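Local coordinates for pectate lyase/Amb allergen (Acidovorax citrulli, PDB 4HWV), which probably cleaves pectate by calcium-dependent beta-elimination as a secreted polysaccharide lyase, at residues D204-F209 / G247-H252; S120-Y125 / G220-E225; D88-G93 / D101-G106; K302-G307 / N329-L334. One frame throughout, in Å; residues are numbered along the deposited sequence.

The four contacts belong to a right-handed parallel beta-helix and to the loops and helices packed against it. Contact 1 joins two loops about 13 Å from the calcium ion, measured from the side chain of Phe206. It touches contact 2, where Asp207 OD2 lies 2.9 Å from Glu225 N, a probable hydrogen bond. It also touches contact 3, where Phe209 packs on Tyr103 and Val104. Contacts 2 and 3 meet through Leu121 and Val104. Contact 4 stands apart inside the beta-helix, with no atom touching the others. Its Phe304 side chain is about 9 Å from the calcium. Contact 3 lies away from the metal site.

Contact 1 (D204-F209 / G247-H252); sequences DAFDDF and GDRHDH
Asp204 and Gly247 bring the two backbones together, with their CA atoms 5.0 Å apart. Both residues have positive phi. They follow strands 201-203 and 243-245, which pair in parallel on successive coils of the right-handed parallel beta-helix. The two loops leave these coils side by side, and Arg249 reaches from one to the other.

Asp204 holds CG anti to its own backbone nitrogen (chi1 -170°), which aims the carboxylate at Arg249. The guanidinium grips one oxygen of it side-on, with two nitrogens. Arg249 NE gives the shorter bond, 2.7 Å to Asp204 OD2, and meets the syn lone pair of that oxygen. Arg249 NH2 adds a second bond of 3.0 Å to Asp204 OD2, from above the carboxylate plane. OD2 lies close to the guanidinium plane, although the two flat groups are almost perpendicular. The other oxygen, OD1, is bonded to His277.

Phe206 lies under the same guanidinium. The two planes are nearly parallel, 3° apart, and their centres are 3.6 Å apart. This is a stack and a cation-pi contact over the ring face. Arg249 is bent at chi3, and its CD passes over the CE1 side of the ring. His276 also stacks on Phe206. The guanidinium is thus fixed in rotation by a carboxylate at its edge and a ring on a face. Arg249 also packs on His252 of the second subunit. A water accepts from Arg249 NH1 at 3.0 Å and donates to Asp208 OD2 at 2.7 Å.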
# COMPACT_ATOMS: atom_id res chain seq x y z
N ASP A 204 3.40 -7.84 4.46
CA ASP A 204 3.48 -8.16 3.03
C ASP A 204 4.47 -9.27 2.71
O ASP A 204 5.51 -9.04 2.07
CB ASP A 204 3.78 -6.88 2.24
CG ASP A 204 3.64 -7.06 0.74
OD1 ASP A 204 2.99 -8.03 0.29
OD2 ASP A 204 4.18 -6.22 0.01
N ALA A 205 4.15 -10.49 3.17
CA ALA A 205 4.93 -11.67 2.79
C ALA A 205 4.50 -12.05 1.38
O ALA A 205 3.53 -12.77 1.18
CB ALA A 205 4.68 -12.81 3.77
N PHE A 206 5.22 -11.51 0.40
CA PHE A 206 4.79 -11.49 -1.00
C PHE A 206 5.57 -12.53 -1.79
O PHE A 206 6.81 -12.59 -1.76
CB PHE A 206 5.09 -10.10 -1.56
CG PHE A 206 4.46 -9.81 -2.90
CD1 PHE A 206 3.24 -9.14 -2.98
CD2 PHE A 206 5.12 -10.18 -4.08
CE1 PHE A 206 2.67 -8.84 -4.22
CE2 PHE A 206 4.56 -9.88 -5.33
CZ PHE A 206 3.33 -9.21 -5.40
N ASP A 207 4.84 -13.36 -2.52
CA ASP A 207 5.43 -14.41 -3.35
C ASP A 207 5.41 -13.90 -4.78
O ASP A 207 4.35 -13.68 -5.37
CB ASP A 207 4.56 -15.67 -3.20
CG ASP A 207 5.13 -16.89 -3.88
OD1 ASP A 207 5.93 -16.76 -4.84
OD2 ASP A 207 4.76 -18.00 -3.44
N ASP A 208 6.60 -13.69 -5.34
CA ASP A 208 6.72 -13.22 -6.71
C ASP A 208 6.47 -14.28 -7.76
O ASP A 208 6.43 -13.96 -8.95
CB ASP A 208 8.08 -12.60 -6.92
CG ASP A 208 8.14 -11.20 -6.39
OD1 ASP A 208 7.44 -10.32 -6.94
OD2 ASP A 208 8.85 -10.97 -5.41
N PHE A 209 6.30 -15.53 -7.32
CA PHE A 209 6.15 -16.67 -8.25
C PHE A 209 4.99 -17.57 -7.85
O PHE A 209 5.18 -18.77 -7.62
CB PHE A 209 7.49 -17.42 -8.35
CG PHE A 209 8.58 -16.54 -8.89
CD1 PHE A 209 8.64 -16.28 -10.26
CD2 PHE A 209 9.50 -15.93 -8.05
CE1 PHE A 209 9.59 -15.42 -10.77
CE2 PHE A 209 10.45 -15.06 -8.56
CZ PHE A 209 10.50 -14.81 -9.93
N GLY A 247 0.66 -4.88 3.93
CA GLY A 247 1.35 -3.65 3.58
C GLY A 247 0.60 -2.89 2.50
O GLY A 247 -0.63 -2.81 2.53
N ASP A 248 1.34 -2.34 1.53
CA ASP A 248 0.72 -1.54 0.49
C ASP A 248 0.59 -2.29 -0.83
O ASP A 248 0.44 -1.67 -1.88
CB ASP A 248 1.46 -0.20 0.30
CG ASP A 248 2.81 -0.38 -0.37
OD1 ASP A 248 3.33 -1.52 -0.34
OD2 ASP A 248 3.34 0.61 -0.92
N ARG A 249 0.65 -3.62 -0.80
CA ARG A 249 0.33 -4.43 -1.97
C ARG A 249 -0.89 -5.29 -1.67
O ARG A 249 -0.79 -6.49 -1.40
CB ARG A 249 1.51 -5.29 -2.41
CG ARG A 249 2.58 -4.47 -3.13
CD ARG A 249 3.69 -5.33 -3.74
NE ARG A 249 4.50 -5.93 -2.69
CZ ARG A 249 5.63 -6.59 -2.92
NH1 ARG A 249 6.09 -6.78 -4.17
NH2 ARG A 249 6.33 -7.04 -1.89
N HIS A 250 -2.06 -4.66 -1.69
CA HIS A 250 -3.30 -5.38 -1.46
C HIS A 250 -3.64 -6.25 -2.65
O HIS A 250 -3.33 -5.92 -3.80
CB HIS A 250 -4.45 -4.40 -1.21
CG HIS A 250 -4.35 -3.68 0.09
ND1 HIS A 250 -5.35 -2.85 0.56
CD2 HIS A 250 -3.39 -3.69 1.05
CE1 HIS A 250 -5.01 -2.37 1.74
NE2 HIS A 250 -3.82 -2.87 2.07
N ASP A 251 -4.34 -7.35 -2.37
CA ASP A 251 -4.70 -8.32 -3.40
C ASP A 251 -5.49 -7.72 -4.55
O ASP A 251 -5.40 -8.19 -5.69
CB ASP A 251 -5.51 -9.46 -2.79
CG ASP A 251 -4.72 -10.27 -1.80
OD1 ASP A 251 -3.48 -10.11 -1.73
OD2 ASP A 251 -5.35 -11.07 -1.07
N HIS A 252 -6.25 -6.68 -4.24
CA HIS A 252 -7.04 -5.95 -5.23
C HIS A 252 -6.19 -5.47 -6.41
O HIS A 252 -6.71 -5.30 -7.52
CB HIS A 252 -7.74 -4.78 -4.52
CG HIS A 252 -8.84 -4.14 -5.29
ND1 HIS A 252 -8.64 -3.04 -6.10
CD2 HIS A 252 -10.17 -4.42 -5.36
CE1 HIS A 252 -9.79 -2.68 -6.64
NE2 HIS A 252 -10.73 -3.49 -6.20
O HOH W 1 5.48 -4.01 0.76
O HOH W 2 8.50 -8.48 -4.32

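Contact 2 (S120-Y125 / G220-E225); sequences SLWSDY and GRWNSE
Trp122, Tyr125 and Trp222 form an aromatic cluster. The six-membered rings of Trp122 and Trp222 approach obliquely, with planes 37° apart and centroids 5.3 Å apart. This is neither a stack nor a T-shaped pair. Tyr125 meets Trp222 rim to rim, with planes 34° apart, and neither ring lies over the face of the other.

The CH2 corner of Trp222 does most of the touching. Trp222 CH2 comes to 3.5 Å from Trp122 CH2 and to 3.6 Å from Tyr125 CE1. Trp222 CZ3 joins in, 3.7 Å from Tyr125 CE1. The two tryptophans come from opposite directions and meet at their benzo ends. Tyr125 and Trp222 run past each other.

Trp122 and Tyr125 are one helical turn apart. Both have CG anti to the backbone nitrogen (chi1 -176° in Trp122), which sends their rings off the helix in the same general direction. The tip of Trp222 reaches both. No hydrogen bond crosses the contact. The phenol of Tyr125 is held elsewhere, by Glu145 OE1 and the backbone nitrogen of Trp212.

Trp212 and Trp258 also meet Trp222 and extend the cluster. The Trp222 side chain is about 10 Å from that of the calcium ligand Asp278. Trp222 lies on strand 221-223, which pairs antiparallel with strand 211-213. Tyr125 touches helix 143-159, so helix 118-129 rests partly on that helix and partly on the two-stranded hairpin.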
# COMPACT_ATOMS: atom_id res chain seq x y z
N SER A 120 9.42 -12.88 -20.08
CA SER A 120 9.36 -14.03 -20.97
C SER A 120 8.79 -15.27 -20.26
O SER A 120 7.95 -15.97 -20.81
CB SER A 120 10.75 -14.32 -21.53
OG SER A 120 10.76 -15.55 -22.24
N LEU A 121 9.24 -15.51 -19.03
CA LEU A 121 8.74 -16.64 -18.25
C LEU A 121 7.24 -16.50 -18.04
O LEU A 121 6.48 -17.45 -18.27
CB LEU A 121 9.49 -16.71 -16.92
CG LEU A 121 8.95 -17.78 -15.95
CD1 LEU A 121 8.90 -19.18 -16.57
CD2 LEU A 121 9.80 -17.78 -14.71
N TRP A 122 6.81 -15.32 -17.58
CA TRP A 122 5.41 -15.10 -17.28
C TRP A 122 4.55 -15.24 -18.54
O TRP A 122 3.50 -15.89 -18.50
CB TRP A 122 5.25 -13.71 -16.67
CG TRP A 122 3.86 -13.32 -16.21
CD1 TRP A 122 3.11 -12.30 -16.70
CD2 TRP A 122 3.09 -13.92 -15.16
NE1 TRP A 122 1.92 -12.21 -16.01
CE2 TRP A 122 1.89 -13.20 -15.06
CE3 TRP A 122 3.31 -14.99 -14.29
CZ2 TRP A 122 0.90 -13.50 -14.13
CZ3 TRP A 122 2.32 -15.30 -13.36
CH2 TRP A 122 1.13 -14.56 -13.30
N SER A 123 4.99 -14.66 -19.66
CA SER A 123 4.26 -14.82 -20.91
C SER A 123 4.12 -16.30 -21.27
O SER A 123 3.01 -16.75 -21.61
CB SER A 123 4.97 -14.06 -22.02
OG SER A 123 4.25 -14.17 -23.24
N ASP A 124 5.22 -17.05 -21.21
CA ASP A 124 5.17 -18.50 -21.51
C ASP A 124 4.28 -19.26 -20.53
O ASP A 124 3.59 -20.20 -20.91
CB ASP A 124 6.57 -19.13 -21.46
CG ASP A 124 7.36 -18.94 -22.74
OD1 ASP A 124 6.95 -18.14 -23.62
OD2 ASP A 124 8.42 -19.59 -22.84
N TYR A 125 4.33 -18.87 -19.27
CA TYR A 125 3.56 -19.54 -18.23
C TYR A 125 2.06 -19.38 -18.48
O TYR A 125 1.30 -20.36 -18.45
CB TYR A 125 3.98 -18.98 -16.85
CG TYR A 125 3.54 -19.83 -15.68
CD1 TYR A 125 2.30 -19.63 -15.09
CD2 TYR A 125 4.38 -20.83 -15.17
CE1 TYR A 125 1.89 -20.41 -14.01
CE2 TYR A 125 3.97 -21.61 -14.11
CZ TYR A 125 2.73 -21.40 -13.53
OH TYR A 125 2.30 -22.17 -12.47
N GLY A 220 -9.56 -24.27 -10.49
CA GLY A 220 -8.21 -23.73 -10.42
C GLY A 220 -8.05 -22.49 -9.55
O GLY A 220 -8.96 -21.67 -9.40
N ARG A 221 -6.85 -22.35 -8.97
CA ARG A 221 -6.52 -21.18 -8.17
C ARG A 221 -5.06 -20.88 -8.32
O ARG A 221 -4.24 -21.78 -8.55
CB ARG A 221 -6.76 -21.43 -6.68
CG ARG A 221 -8.21 -21.68 -6.29
CD ARG A 221 -9.06 -20.40 -6.38
NE ARG A 221 -10.41 -20.58 -5.84
CZ ARG A 221 -11.45 -21.00 -6.54
NH1 ARG A 221 -11.32 -21.30 -7.82
NH2 ARG A 221 -12.64 -21.13 -5.95
N TRP A 222 -4.71 -19.60 -8.15
CA TRP A 222 -3.32 -19.20 -7.92
C TRP A 222 -3.01 -19.32 -6.44
O TRP A 222 -3.76 -18.81 -5.63
CB TRP A 222 -3.11 -17.75 -8.34
CG TRP A 222 -3.12 -17.51 -9.83
CD1 TRP A 222 -4.19 -17.11 -10.60
CD2 TRP A 222 -2.02 -17.67 -10.74
NE1 TRP A 222 -3.81 -17.01 -11.92
CE2 TRP A 222 -2.49 -17.36 -12.04
CE3 TRP A 222 -0.68 -18.05 -10.59
CZ2 TRP A 222 -1.67 -17.36 -13.16
CZ3 TRP A 222 0.13 -18.08 -11.71
CH2 TRP A 222 -0.37 -17.74 -12.98
N ASN A 223 -1.88 -19.94 -6.11
CA ASN A 223 -1.48 -20.07 -4.72
C ASN A 223 -0.06 -19.61 -4.51
O ASN A 223 0.81 -19.83 -5.37
CB ASN A 223 -1.59 -21.52 -4.24
CG ASN A 223 -3.02 -22.04 -4.27
OD1 ASN A 223 -3.90 -21.53 -3.56
ND2 ASN A 223 -3.25 -23.07 -5.05
N SER A 224 0.16 -19.02 -3.33
CA SER A 224 1.47 -18.55 -2.91
C SER A 224 1.89 -19.23 -1.62
O SER A 224 1.09 -19.90 -0.95
CB SER A 224 1.45 -17.03 -2.75
OG SER A 224 1.53 -16.40 -4.02
N GLU A 225 3.16 -19.07 -1.27
CA GLU A 225 3.79 -19.93 -0.28
C GLU A 225 4.19 -19.27 1.04
O GLU A 225 4.56 -19.99 1.98
CB GLU A 225 5.03 -20.58 -0.91
CG GLU A 225 4.70 -21.52 -2.05
CD GLU A 225 3.95 -22.74 -1.58
OE1 GLU A 225 4.40 -23.32 -0.58
OE2 GLU A 225 2.91 -23.10 -2.21

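Contact 3 (D88-G93 / D101-G106); sequences DLNVDG and DRYVAG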
# COMPACT_ATOMS: atom_id res chain seq x y z
N ASP A 88 14.03 -5.47 5.77
CA ASP A 88 13.48 -6.02 4.55
C ASP A 88 14.09 -7.40 4.36
O ASP A 88 15.31 -7.55 4.22
CB ASP A 88 13.89 -5.11 3.38
CG ASP A 88 13.23 -5.49 2.06
OD1 ASP A 88 12.47 -6.48 2.01
OD2 ASP A 88 13.49 -4.79 1.06
N LEU A 89 13.24 -8.42 4.33
CA LEU A 89 13.72 -9.79 4.16
C LEU A 89 13.94 -10.20 2.71
O LEU A 89 14.58 -11.22 2.47
CB LEU A 89 12.78 -10.79 4.84
CG LEU A 89 12.66 -10.64 6.37
CD1 LEU A 89 11.65 -11.64 6.90
CD2 LEU A 89 14.03 -10.78 7.05
N ASN A 90 13.40 -9.44 1.75
CA ASN A 90 13.52 -9.80 0.33
C ASN A 90 14.76 -9.13 -0.26
O ASN A 90 14.67 -8.32 -1.20
CB ASN A 90 12.24 -9.44 -0.43
CG ASN A 90 12.21 -10.01 -1.84
OD1 ASN A 90 12.50 -11.18 -2.05
ND2 ASN A 90 11.86 -9.17 -2.80
N VAL A 91 15.92 -9.46 0.31
CA VAL A 91 17.20 -8.87 -0.09
C VAL A 91 18.28 -9.93 -0.16
O VAL A 91 18.17 -10.97 0.50
CB VAL A 91 17.65 -7.73 0.85
CG1 VAL A 91 16.54 -6.67 0.97
CG2 VAL A 91 18.03 -8.28 2.22
N ASP A 92 19.32 -9.67 -0.93
CA ASP A 92 20.41 -10.63 -1.06
C ASP A 92 21.46 -10.45 0.05
O ASP A 92 21.23 -9.71 1.02
CB ASP A 92 21.04 -10.61 -2.48
CG ASP A 92 21.78 -9.32 -2.78
OD1 ASP A 92 22.08 -8.54 -1.83
OD2 ASP A 92 22.10 -9.07 -3.96
N GLY A 93 22.58 -11.16 -0.07
CA GLY A 93 23.63 -11.12 0.94
C GLY A 93 24.32 -9.77 1.07
O GLY A 93 25.09 -9.57 2.02
N ASP A 101 13.09 -10.39 -11.79
CA ASP A 101 14.14 -10.65 -12.78
C ASP A 101 15.43 -11.16 -12.20
O ASP A 101 16.10 -11.98 -12.82
CB ASP A 101 14.36 -9.44 -13.68
CG ASP A 101 13.34 -9.37 -14.77
OD1 ASP A 101 13.55 -10.07 -15.78
OD2 ASP A 101 12.31 -8.68 -14.60
N ARG A 102 15.80 -10.68 -11.02
CA ARG A 102 16.97 -11.21 -10.33
C ARG A 102 16.77 -12.69 -9.98
O ARG A 102 17.67 -13.51 -10.15
CB ARG A 102 17.22 -10.40 -9.04
CG ARG A 102 17.92 -9.03 -9.24
CD ARG A 102 19.39 -9.13 -8.77
NE ARG A 102 20.10 -9.97 -9.72
CZ ARG A 102 20.62 -9.56 -10.86
NH1 ARG A 102 20.56 -8.27 -11.21
NH2 ARG A 102 21.20 -10.44 -11.66
N TYR A 103 15.59 -13.03 -9.46
CA TYR A 103 15.33 -14.41 -9.10
C TYR A 103 15.39 -15.33 -10.32
O TYR A 103 15.90 -16.45 -10.23
CB TYR A 103 13.98 -14.56 -8.39
CG TYR A 103 14.01 -14.16 -6.93
CD1 TYR A 103 14.82 -14.85 -6.03
CD2 TYR A 103 13.21 -13.14 -6.44
CE1 TYR A 103 14.86 -14.51 -4.70
CE2 TYR A 103 13.23 -12.80 -5.09
CZ TYR A 103 14.05 -13.49 -4.24
OH TYR A 103 14.08 -13.17 -2.91
N VAL A 104 14.88 -14.86 -11.45
CA VAL A 104 14.96 -15.64 -12.69
C VAL A 104 16.42 -15.78 -13.15
O VAL A 104 16.89 -16.89 -13.44
CB VAL A 104 14.08 -15.03 -13.79
CG1 VAL A 104 14.36 -15.70 -15.15
CG2 VAL A 104 12.61 -15.15 -13.38
N ALA A 105 17.15 -14.66 -13.18
CA ALA A 105 18.52 -14.65 -13.67
C ALA A 105 19.48 -15.43 -12.79
O ALA A 105 20.46 -15.97 -13.27
CB ALA A 105 19.01 -13.21 -13.83
N GLY A 106 19.19 -15.49 -11.49
CA GLY A 106 20.14 -16.06 -10.52
C GLY A 106 19.75 -17.46 -10.07
O GLY A 106 20.33 -17.99 -9.11
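Asn90 and Tyr103 carry this contact, and a single hydrogen bond joins them. The phenol Tyr103 OH donates to Asn90 OD1 across 2.7 Å. The bond makes an angle of 155° with the amide C=O, and the hydroxyl is tilted 24° from the carbonyl plane. Seen from the tyrosine, OD1 lies at the ring edge, close to the ring plane. Asn90 OD1 is also 3.5 Å from Tyr103 CE2, on the same side as that carbon.

Asn90 extends its amide by setting CG anti to the backbone nitrogen (chi1 -170°). Tyr103 points its ring the other way from its carbonyl carbon, which carries the hydroxyl off helix 100-105 to the loop. OD1 of Asn90 accepts a second bond, from Gln155 NE2 on helix 143-159. The buried phenol is therefore tied to an oxygen that also binds a second helix.

The loop follows strand 86-88 of the right-handed parallel beta-helix. Its start is shaped by an Asx turn, in which Asn90 N donates to Asp88 OD1 at 3.1 Å. Asn90 is also the centre of an inverse gamma turn, closed by a weak bond of 3.1 Å from Val91 N to Leu89 O.

Elsewhere on helix 100-105, Ala105 packs on His259 of the second subunit. The Tyr103 ring stacks on Tyr98 and touches Leu154, Gln155 and Val158 of helix 143-159. Phe209 packs on Tyr103 from the loop that follows strand 201-203.

Contact 4 (K302-G307 / N329-L334); sequences KAFLIG and NHFQNL
Phe304 packs against Phe331 and Leu334 in the interior of the right-handed parallel beta-helix. Strands 302-306 and 330-332 lie on different faces of the coils, and their side chains meet in the core between them.

The CB of Phe304 points toward 329-334. CG is anti to the carbonyl carbon (chi1 -46°), which carries the ring inward. Against CD2 and one ring face lies the methyl of the preceding residue, with Ala303 CB 3.6 Å from Phe304 CD2. Phe304 CE2 is the main point of contact, 3.5 Å from Phe331 CE1. Phe331 CD1 is slightly farther from Phe304 CE2, at 3.8 Å. Phe304 CZ, at the tip, also lies 3.8 Å from Phe331 CE1. The two rings meet obliquely, with planes 61° apart and centroids 5.6 Å apart.

Leu334, which follows the corner at Asn333, brings CD1 to the same side of the Phe304 ring plane as Ala303 CB. Phe331 CE1 lies on the other side. Phe297 adds an edge-to-face contact to Phe304 from strand 296-300. All four residues that touch are buried, and the contact is purely apolar.

Asp282, one of the calcium ligands, is about 5 Å from the Phe304 side chain, and its OD1 accepts a hydrogen bond from Leu305 N. Leu334 reaches both partners with one methyl: its CD1 is 4.4 Å from Phe304 CE2 and 3.9 Å from Ala303 CB.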
# COMPACT_ATOMS: atom_id res chain seq x y z
N LYS A 302 -6.63 -14.61 3.56
CA LYS A 302 -6.73 -15.83 4.35
C LYS A 302 -5.85 -15.72 5.58
O LYS A 302 -4.63 -15.94 5.52
CB LYS A 302 -6.32 -17.03 3.50
CG LYS A 302 -7.23 -17.18 2.29
CD LYS A 302 -6.73 -18.21 1.30
CE LYS A 302 -7.60 -18.22 0.04
NZ LYS A 302 -7.10 -19.15 -1.01
N ALA A 303 -6.45 -15.37 6.72
CA ALA A 303 -5.64 -14.94 7.87
C ALA A 303 -4.90 -16.05 8.63
O ALA A 303 -3.66 -15.99 8.76
CB ALA A 303 -6.51 -14.14 8.81
N PHE A 304 -5.64 -17.02 9.16
CA PHE A 304 -5.07 -18.03 10.06
C PHE A 304 -5.54 -19.43 9.69
O PHE A 304 -6.70 -19.78 9.92
CB PHE A 304 -5.46 -17.75 11.52
CG PHE A 304 -5.30 -16.32 11.92
CD1 PHE A 304 -4.03 -15.78 12.07
CD2 PHE A 304 -6.40 -15.52 12.15
CE1 PHE A 304 -3.86 -14.44 12.42
CE2 PHE A 304 -6.25 -14.19 12.50
CZ PHE A 304 -4.98 -13.65 12.64
N LEU A 305 -4.64 -20.22 9.12
CA LEU A 305 -4.93 -21.62 8.86
C LEU A 305 -4.41 -22.41 10.05
O LEU A 305 -3.19 -22.46 10.30
CB LEU A 305 -4.20 -22.07 7.59
CG LEU A 305 -4.51 -23.50 7.13
CD1 LEU A 305 -5.93 -23.59 6.59
CD2 LEU A 305 -3.53 -23.93 6.06
N ILE A 306 -5.33 -22.99 10.84
CA ILE A 306 -4.96 -23.85 11.96
C ILE A 306 -5.25 -25.28 11.51
O ILE A 306 -6.41 -25.70 11.46
CB ILE A 306 -5.76 -23.51 13.25
CG1 ILE A 306 -5.72 -22.00 13.57
CG2 ILE A 306 -5.23 -24.33 14.42
CD1 ILE A 306 -4.31 -21.44 13.72
N GLY A 307 -4.20 -26.01 11.13
CA GLY A 307 -4.34 -27.35 10.56
C GLY A 307 -4.52 -27.28 9.05
O GLY A 307 -5.50 -26.70 8.56
N ASN A 329 -7.31 -9.37 20.15
CA ASN A 329 -6.85 -8.94 18.84
C ASN A 329 -7.89 -8.11 18.11
O ASN A 329 -9.10 -8.26 18.33
CB ASN A 329 -6.48 -10.15 17.97
CG ASN A 329 -5.43 -11.05 18.62
OD1 ASN A 329 -4.27 -10.67 18.74
ND2 ASN A 329 -5.85 -12.24 19.05
N HIS A 330 -7.39 -7.24 17.23
CA HIS A 330 -8.22 -6.52 16.27
C HIS A 330 -8.05 -7.25 14.94
O HIS A 330 -6.96 -7.29 14.38
CB HIS A 330 -7.73 -5.08 16.17
CG HIS A 330 -8.66 -4.15 15.45
ND1 HIS A 330 -8.33 -2.84 15.22
CD2 HIS A 330 -9.92 -4.32 14.96
CE1 HIS A 330 -9.33 -2.24 14.59
NE2 HIS A 330 -10.30 -3.12 14.42
N PHE A 331 -9.15 -7.84 14.45
CA PHE A 331 -9.18 -8.56 13.17
C PHE A 331 -9.91 -7.63 12.20
O PHE A 331 -11.14 -7.66 12.12
CB PHE A 331 -9.97 -9.86 13.31
CG PHE A 331 -9.38 -10.89 14.26
CD1 PHE A 331 -8.02 -11.27 14.20
CD2 PHE A 331 -10.20 -11.52 15.17
CE1 PHE A 331 -7.53 -12.25 15.06
CE2 PHE A 331 -9.71 -12.51 16.03
CZ PHE A 331 -8.39 -12.89 15.96
N GLN A 332 -9.16 -6.80 11.47
CA GLN A 332 -9.75 -5.72 10.67
C GLN A 332 -9.51 -5.94 9.19
O GLN A 332 -8.39 -6.20 8.77
CB GLN A 332 -9.14 -4.39 11.11
CG GLN A 332 -9.70 -3.19 10.36
CD GLN A 332 -9.11 -1.87 10.83
OE1 GLN A 332 -8.01 -1.82 11.37
NE2 GLN A 332 -9.82 -0.79 10.58
N ASN A 333 -10.57 -5.83 8.38
CA ASN A 333 -10.41 -5.98 6.94
C ASN A 333 -9.72 -7.29 6.58
O ASN A 333 -8.82 -7.31 5.72
CB ASN A 333 -9.65 -4.80 6.32
CG ASN A 333 -10.31 -3.49 6.58
OD1 ASN A 333 -11.49 -3.43 6.94
ND2 ASN A 333 -9.56 -2.42 6.40
N LEU A 334 -10.14 -8.38 7.22
CA LEU A 334 -9.69 -9.72 6.85
C LEU A 334 -10.85 -10.43 6.16
O LEU A 334 -12.01 -10.32 6.60
CB LEU A 334 -9.26 -10.52 8.09
CG LEU A 334 -8.25 -9.86 9.03
CD1 LEU A 334 -7.97 -10.78 10.22
CD2 LEU A 334 -6.95 -9.54 8.28